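Local structure of racemase (Pseudovibrio sp. JE062, 3MKC) at residues Ala54-Ala57 with Tyr58-Glu62; Asp185-Thr188 with Lys189-Ala192; Leu294-Leu297 with Arg298-Thr301. The protein is a racemase-type member of the enolase superfamily, with an N-terminal capping domain of the mandelate racemase/muconate lactonizing enzyme type and a TIM-barrel-like C-terminal domain. All coordinates share one frame; numbering follows the deposited sequence.

Contact 1 (Ala54-Ala57 with Tyr58-Glu62); sequences AILA and YANIE
N60 folds its side chain back onto L56 in the last part of helix 52-59, in the N-terminal domain that the enolase superfamily packs against its barrel. CB of N60 starts 3.6 Å from the carbonyl O of L56. CG lies anti to the carbonyl carbon of N60 itself (chi1 -77°), which sends the amide back along the helix. This CG of N60 is 3.7 Å from L56 O, and ND2 then gives that oxygen a hydrogen bond of 2.9 Å. The bond is bent, 142° at the hydrogen, and its donor stands above the carbonyl plane. ND2 of N60 also lies 3.7 Å from CD1 of L56, the two side chains crossing at a slant. Regular helical bonds run from Y58 N to A54 O and from A59 N to I55 O; N60 N bonds to A57 O, three residues back, from above its carbonyl plane. I55, L56 and A59 pack on F17 of strand 12-22, and Y58 on A106 of helix 102-122. In the loop that follows, CG2 of I61 sits 3.3 Å from A57 O.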
loop_
_atom_site.group_PDB
_atom_site.type_symbol
_atom_site.label_atom_id
_atom_site.label_comp_id
_atom_site.label_asym_id
_atom_site.label_seq_id
_atom_site.Cartn_x
_atom_site.Cartn_y
_atom_site.Cartn_z
ATOM N N ALA A 54 4.841 -15.023 -12.431
ATOM C CA ALA A 54 4.105 -14.369 -13.507
ATOM C C ALA A 54 4.738 -13.006 -13.754
ATOM O O ALA A 54 4.914 -12.586 -14.894
ATOM C CB ALA A 54 2.641 -14.213 -13.125
ATOM N N ILE A 55 5.104 -12.324 -12.673
ATOM C CA ILE A 55 5.730 -11.012 -12.789
ATOM C C ILE A 55 7.077 -11.111 -13.503
ATOM O O ILE A 55 7.375 -10.319 -14.399
ATOM C CB ILE A 55 5.924 -10.377 -11.402
ATOM C CG1 ILE A 55 4.558 -10.095 -10.775
ATOM C CG2 ILE A 55 6.728 -9.090 -11.515
ATOM C CD1 ILE A 55 3.719 -9.112 -11.548
ATOM N N LEU A 56 7.896 -12.080 -13.105
ATOM C CA LEU A 56 9.198 -12.256 -13.741
ATOM C C LEU A 56 9.025 -12.495 -15.242
ATOM O O LEU A 56 9.740 -11.913 -16.061
ATOM C CB LEU A 56 9.948 -13.438 -13.113
ATOM C CG LEU A 56 11.386 -13.661 -13.592
ATOM C CD1 LEU A 56 12.258 -12.514 -13.111
ATOM C CD2 LEU A 56 11.920 -14.987 -13.060
ATOM N N ALA A 57 8.068 -13.348 -15.606
ATOM C CA ALA A 57 7.838 -13.646 -17.020
ATOM C C ALA A 57 7.421 -12.387 -17.769
ATOM O O ALA A 57 7.906 -12.112 -18.866
ATOM C CB ALA A 57 6.772 -14.723 -17.163
ATOM N N TYR A 58 6.525 -11.615 -17.164
ATOM C CA TYR A 58 6.052 -10.390 -17.793
ATOM C C TYR A 58 7.209 -9.424 -18.012
ATOM O O TYR A 58 7.301 -8.763 -19.051
ATOM C CB TYR A 58 4.992 -9.719 -16.916
ATOM C CG TYR A 58 4.482 -8.426 -17.497
ATOM C CD1 TYR A 58 3.541 -8.425 -18.526
ATOM C CD2 TYR A 58 4.977 -7.200 -17.057
ATOM C CE1 TYR A 58 3.111 -7.234 -19.105
ATOM C CE2 TYR A 58 4.552 -6.006 -17.634
ATOM C CZ TYR A 58 3.625 -6.030 -18.655
ATOM O OH TYR A 58 3.232 -4.852 -19.248
ATOM N N ALA A 59 8.091 -9.351 -17.023
ATOM C CA ALA A 59 9.235 -8.457 -17.074
ATOM C C ALA A 59 10.269 -8.882 -18.107
ATOM O O ALA A 59 11.145 -8.100 -18.463
ATOM C CB ALA A 59 9.877 -8.368 -15.696
ATOM N N ASN A 60 10.161 -10.112 -18.596
ATOM C CA ASN A 60 11.114 -10.616 -19.577
ATOM C C ASN A 60 10.545 -10.892 -20.968
ATOM O O ASN A 60 11.167 -11.591 -21.769
ATOM C CB ASN A 60 11.788 -11.880 -19.030
ATOM C CG ASN A 60 12.857 -11.564 -18.000
ATOM O OD1 ASN A 60 13.904 -11.016 -18.334
ATOM N ND2 ASN A 60 12.592 -11.894 -16.743
ATOM N N ILE A 61 9.375 -10.340 -21.266
ATOM C CA ILE A 61 8.774 -10.553 -22.578
ATOM C C ILE A 61 9.512 -9.781 -23.663
ATOM O O ILE A 61 10.207 -8.799 -23.381
ATOM C CB ILE A 61 7.274 -10.150 -22.592
ATOM C CG1 ILE A 61 7.106 -8.687 -22.170
ATOM C CG2 ILE A 61 6.494 -11.076 -21.677
ATOM C CD1 ILE A 61 7.016 -7.721 -23.316
ATOM N N GLU A 62 9.367 -10.239 -24.903
ATOM C CA GLU A 62 10.013 -9.587 -26.030
ATOM C C GLU A 62 9.093 -8.541 -26.638
ATOM O O GLU A 62 7.890 -8.768 -26.783
ATOM C CB GLU A 62 10.392 -10.607 -27.103
ATOM C CG GLU A 62 11.312 -10.035 -28.173
ATOM C CD GLU A 62 11.699 -11.055 -29.232
ATOM O OE1 GLU A 62 12.084 -12.188 -28.867
ATOM O OE2 GLU A 62 11.630 -10.717 -30.435
#

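Contact 2 (Asp185-Thr188 with Lys189-Ala192)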
loop_
_atom_site.group_PDB
_atom_site.type_symbol
_atom_site.label_atom_id
_atom_site.label_comp_id
_atom_site.label_asym_id
_atom_site.label_seq_id
_atom_site.Cartn_x
_atom_site.Cartn_y
_atom_site.Cartn_z
ATOM N N ASP A 185 -18.721 -18.095 9.353
ATOM C CA ASP A 185 -20.124 -18.137 8.948
ATOM C C ASP A 185 -21.019 -17.236 9.791
ATOM O O ASP A 185 -22.243 -17.384 9.769
ATOM C CB ASP A 185 -20.660 -19.564 9.033
ATOM C CG ASP A 185 -20.558 -20.138 10.430
ATOM O OD1 ASP A 185 -20.710 -19.368 11.406
ATOM O OD2 ASP A 185 -20.334 -21.363 10.551
ATOM N N TRP A 186 -20.421 -16.305 10.526
ATOM C CA TRP A 186 -21.198 -15.412 11.380
ATOM C C TRP A 186 -22.247 -14.634 10.586
ATOM O O TRP A 186 -21.981 -14.171 9.478
ATOM C CB TRP A 186 -20.280 -14.418 12.104
ATOM C CG TRP A 186 -19.023 -15.017 12.681
ATOM C CD1 TRP A 186 -18.797 -16.333 12.974
ATOM C CD2 TRP A 186 -17.827 -14.313 13.054
ATOM N NE1 TRP A 186 -17.538 -16.492 13.503
ATOM C CE2 TRP A 186 -16.920 -15.270 13.562
ATOM C CE3 TRP A 186 -17.434 -12.967 13.007
ATOM C CZ2 TRP A 186 -15.642 -14.926 14.025
ATOM C CZ3 TRP A 186 -16.159 -12.622 13.467
ATOM C CH2 TRP A 186 -15.280 -13.602 13.969
ATOM N N SER A 187 -23.443 -14.506 11.154
ATOM C CA SER A 187 -24.515 -13.754 10.513
ATOM C C SER A 187 -24.119 -12.299 10.679
ATOM O O SER A 187 -23.151 -12.003 11.376
ATOM C CB SER A 187 -25.852 -14.008 11.219
ATOM O OG SER A 187 -25.848 -13.488 12.538
ATOM N N THR A 188 -24.856 -11.386 10.059
ATOM C CA THR A 188 -24.515 -9.978 10.195
ATOM C C THR A 188 -24.683 -9.517 11.644
ATOM O O THR A 188 -23.932 -8.665 12.121
ATOM C CB THR A 188 -25.369 -9.094 9.273
ATOM O OG1 THR A 188 -26.747 -9.195 9.647
ATOM C CG2 THR A 188 -25.202 -9.534 7.829
ATOM N N LYS A 189 -25.654 -10.082 12.352
ATOM C CA LYS A 189 -25.849 -9.701 13.742
ATOM C C LYS A 189 -24.661 -10.136 14.598
ATOM O O LYS A 189 -24.268 -9.436 15.530
ATOM C CB LYS A 189 -27.150 -10.292 14.296
ATOM C CG LYS A 189 -28.230 -9.239 14.494
ATOM C CD LYS A 189 -27.703 -8.146 15.428
ATOM C CE LYS A 189 -28.470 -6.834 15.316
ATOM N NZ LYS A 189 -27.799 -5.782 16.146
ATOM N N GLU A 190 -24.083 -11.283 14.263
ATOM C CA GLU A 190 -22.940 -11.793 15.000
ATOM C C GLU A 190 -21.723 -10.914 14.727
ATOM O O GLU A 190 -20.900 -10.684 15.614
ATOM C CB GLU A 190 -22.644 -13.240 14.593
ATOM C CG GLU A 190 -23.734 -14.229 14.986
ATOM C CD GLU A 190 -23.421 -15.644 14.537
ATOM O OE1 GLU A 190 -23.298 -15.873 13.316
ATOM O OE2 GLU A 190 -23.292 -16.526 15.405
ATOM N N VAL A 191 -21.610 -10.433 13.491
ATOM C CA VAL A 191 -20.502 -9.564 13.120
ATOM C C VAL A 191 -20.611 -8.278 13.929
ATOM O O VAL A 191 -19.604 -7.743 14.393
ATOM C CB VAL A 191 -20.526 -9.225 11.609
ATOM C CG1 VAL A 191 -19.454 -8.182 11.285
ATOM C CG2 VAL A 191 -20.285 -10.489 10.800
ATOM N N ALA A 192 -21.837 -7.790 14.101
ATOM C CA ALA A 192 -22.053 -6.573 14.869
ATOM C C ALA A 192 -21.604 -6.816 16.308
ATOM O O ALA A 192 -20.954 -5.969 16.922
ATOM C CB ALA A 192 -23.514 -6.186 14.836
#
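The indole of W186 meets CG2 of V191 at its edge, near the ring plane. The ring of Y194, on helix 188-202, meets the indole with the two planes at about 60°, while L154 and A157 of helix 154-170 and P181 also touch W186. Nearer the backbone, CB of W186 lies 4.1 Å from CG2 of V191, so the residue ahead of the N-cap packs against the first turn.

S187 is the N-cap of helix 188-202 and forms a capping box with E190. Its OG, held between its own backbone N and carbonyl carbon (chi1 66°), accepts a long, weak hydrogen bond of 3.3 Å from E190 N. In return the side chain of E190, extended beyond CG, passes alongside that hydroxyl and brings OE1 to S187 N. This second bond is modelled at 2.6 Å, but OE1 is crowded there and its exact place is less sure. Regular helical bonding begins at once, with V191 N to S187 O at 3.1 Å and A192 N to T188 O at 3.0 Å. L225 of helix 219-228 packs on V191 and A192.

Chemically, the box gives a partner to an amide of the first turn, which lacks a preceding turn to supply a carbonyl. The carboxylate of E190 also sits at the positive end of the helix dipole, a setting that would probably favour its ionised form, although nearby D185 may oppose this, the position of OE1 being uncertain.

Contact 3 (Leu294-Leu297 with Arg298-Thr301); sequences LTEL and RRIT
E296 and R299, one turn apart on helix 293-306, meet with their flat groups almost perpendicular, carboxylate and guanidinium planes 84° apart. The grip is side-on and converges on one oxygen: NE of R299 and NH2 of R299 each lie 2.8 Å from OE1 of E296. OE1 sits in the guanidinium plane, at its edge, while the two nitrogens reach it from opposite faces of the carboxylate, nearly along the C-O axis. Bends in both chains make this possible, at chi2 of E296 and at chi3 of R299 (-74°). T295 runs side by side with R299 and lays CG2 over one face of the guanidinium, 3.8 Å from NH2. The methyl and the carboxylate oxygen therefore limit the group from a face and from an edge. I300 crosses E296 at about a right angle, its CD1 3.8 Å from CG of E296.

OG1 of T301 turns back to give L297 O a hydrogen bond of 2.7 Å. T301 N bonds to the same oxygen at 2.8 Å, from the opposite face of the carbonyl plane, so two donors hold one carbonyl. The hydroxyl of T301 is also hydrogen-bonded to OH of Y328 on helix 319-331.

This helix belongs to the beta-alpha-beta unit of strands 283-284 and 310-311 in the barrel domain. The salt bridge extends to helix 268-277, where R269 takes OE2 of E296. W87 of helix 83-93 makes a cation-pi contact with R299, and D111 and Y115 of helix 102-122 bond T295 OG1. L294 and L297 instead pack on Y328 of helix 319-331.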
loop_
_atom_site.group_PDB
_atom_site.type_symbol
_atom_site.label_atom_id
_atom_site.label_comp_id
_atom_site.label_asym_id
_atom_site.label_seq_id
_atom_site.Cartn_x
_atom_site.Cartn_y
_atom_site.Cartn_z
ATOM N N LEU A 294 4.491 5.396 -6.365
ATOM C CA LEU A 294 4.361 6.690 -5.707
ATOM C C LEU A 294 3.934 7.780 -6.693
ATOM O O LEU A 294 3.179 8.688 -6.342
ATOM C CB LEU A 294 5.690 7.070 -5.015
ATOM C CG LEU A 294 6.042 6.195 -3.796
ATOM C CD1 LEU A 294 7.497 6.381 -3.385
ATOM C CD2 LEU A 294 5.135 6.548 -2.634
ATOM N N THR A 295 4.391 7.685 -7.935
ATOM C CA THR A 295 4.021 8.699 -8.913
ATOM C C THR A 295 2.515 8.707 -9.148
ATOM O O THR A 295 1.886 9.763 -9.161
ATOM C CB THR A 295 4.741 8.478 -10.249
ATOM O OG1 THR A 295 6.156 8.569 -10.043
ATOM C CG2 THR A 295 4.324 9.530 -11.258
ATOM N N GLU A 296 1.929 7.532 -9.325
ATOM C CA GLU A 296 0.492 7.481 -9.561
ATOM C C GLU A 296 -0.253 7.807 -8.265
ATOM O O GLU A 296 -1.317 8.424 -8.288
ATOM C CB GLU A 296 0.080 6.101 -10.079
ATOM C CG GLU A 296 -1.351 6.068 -10.634
ATOM C CD GLU A 296 -1.506 6.818 -11.956
ATOM O OE1 GLU A 296 -0.738 7.767 -12.206
ATOM O OE2 GLU A 296 -2.416 6.463 -12.738
ATOM N N LEU A 297 0.308 7.406 -7.126
ATOM C CA LEU A 297 -0.341 7.699 -5.851
ATOM C C LEU A 297 -0.394 9.206 -5.606
ATOM O O LEU A 297 -1.315 9.710 -4.951
ATOM C CB LEU A 297 0.379 6.988 -4.698
ATOM C CG LEU A 297 -0.058 5.534 -4.494
ATOM C CD1 LEU A 297 0.813 4.875 -3.445
ATOM C CD2 LEU A 297 -1.521 5.484 -4.060
ATOM N N ARG A 298 0.587 9.930 -6.131
ATOM C CA ARG A 298 0.589 11.379 -5.971
ATOM C C ARG A 298 -0.544 11.978 -6.805
ATOM O O ARG A 298 -1.266 12.856 -6.339
ATOM C CB ARG A 298 1.919 11.979 -6.421
ATOM C CG ARG A 298 1.991 13.476 -6.202
ATOM C CD ARG A 298 3.290 14.062 -6.723
ATOM N NE ARG A 298 3.485 15.416 -6.221
ATOM C CZ ARG A 298 4.557 16.164 -6.468
ATOM N NH1 ARG A 298 5.547 15.695 -7.220
ATOM N NH2 ARG A 298 4.645 17.383 -5.949
ATOM N N ARG A 299 -0.695 11.516 -8.045
ATOM C CA ARG A 299 -1.772 12.046 -8.880
ATOM C C ARG A 299 -3.117 11.685 -8.281
ATOM O O ARG A 299 -4.038 12.502 -8.242
ATOM C CB ARG A 299 -1.679 11.505 -10.307
ATOM C CG ARG A 299 -0.618 12.215 -11.131
ATOM C CD ARG A 299 -0.670 11.807 -12.584
ATOM N NE ARG A 299 -0.138 10.468 -12.807
ATOM C CZ ARG A 299 1.024 10.218 -13.411
ATOM N NH1 ARG A 299 1.776 11.217 -13.847
ATOM N NH2 ARG A 299 1.423 8.969 -13.603
ATOM N N ILE A 300 -3.215 10.451 -7.806
ATOM C CA ILE A 300 -4.438 9.961 -7.201
ATOM C C ILE A 300 -4.808 10.757 -5.954
ATOM O O ILE A 300 -5.970 11.101 -5.747
ATOM C CB ILE A 300 -4.284 8.486 -6.817
ATOM C CG1 ILE A 300 -4.197 7.644 -8.090
ATOM C CG2 ILE A 300 -5.429 8.049 -5.909
ATOM C CD1 ILE A 300 -3.879 6.179 -7.835
ATOM N N THR A 301 -3.817 11.063 -5.124
ATOM C CA THR A 301 -4.099 11.788 -3.898
ATOM C C THR A 301 -4.479 13.251 -4.108
ATOM O O THR A 301 -5.355 13.771 -3.420
ATOM C CB THR A 301 -2.906 11.700 -2.927
ATOM O OG1 THR A 301 -2.600 10.320 -2.688
ATOM C CG2 THR A 301 -3.256 12.357 -1.594
#

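Overall arrangement
The three contacts follow one another along the chain and sample both domains. Contact 1 lies toward the end of a helix of the N-terminal domain, whereas contacts 2 and 3 lie within the barrel-like domain, on opposite sides of the chain's centre. Their centres are 37 Å apart, with about 27 Å between nearest atoms. Contacts 1 and 3 come nearer, at about 14 Å between nearest atoms, and share a neighbour: helix 102-122 touches I55 and Y58 of contact 1 and bonds T295 of contact 3. Contact 2 is remote from contact 1, with centres 43 Å apart. Together they sample the start of one helix, the interior of another and the last part of a third.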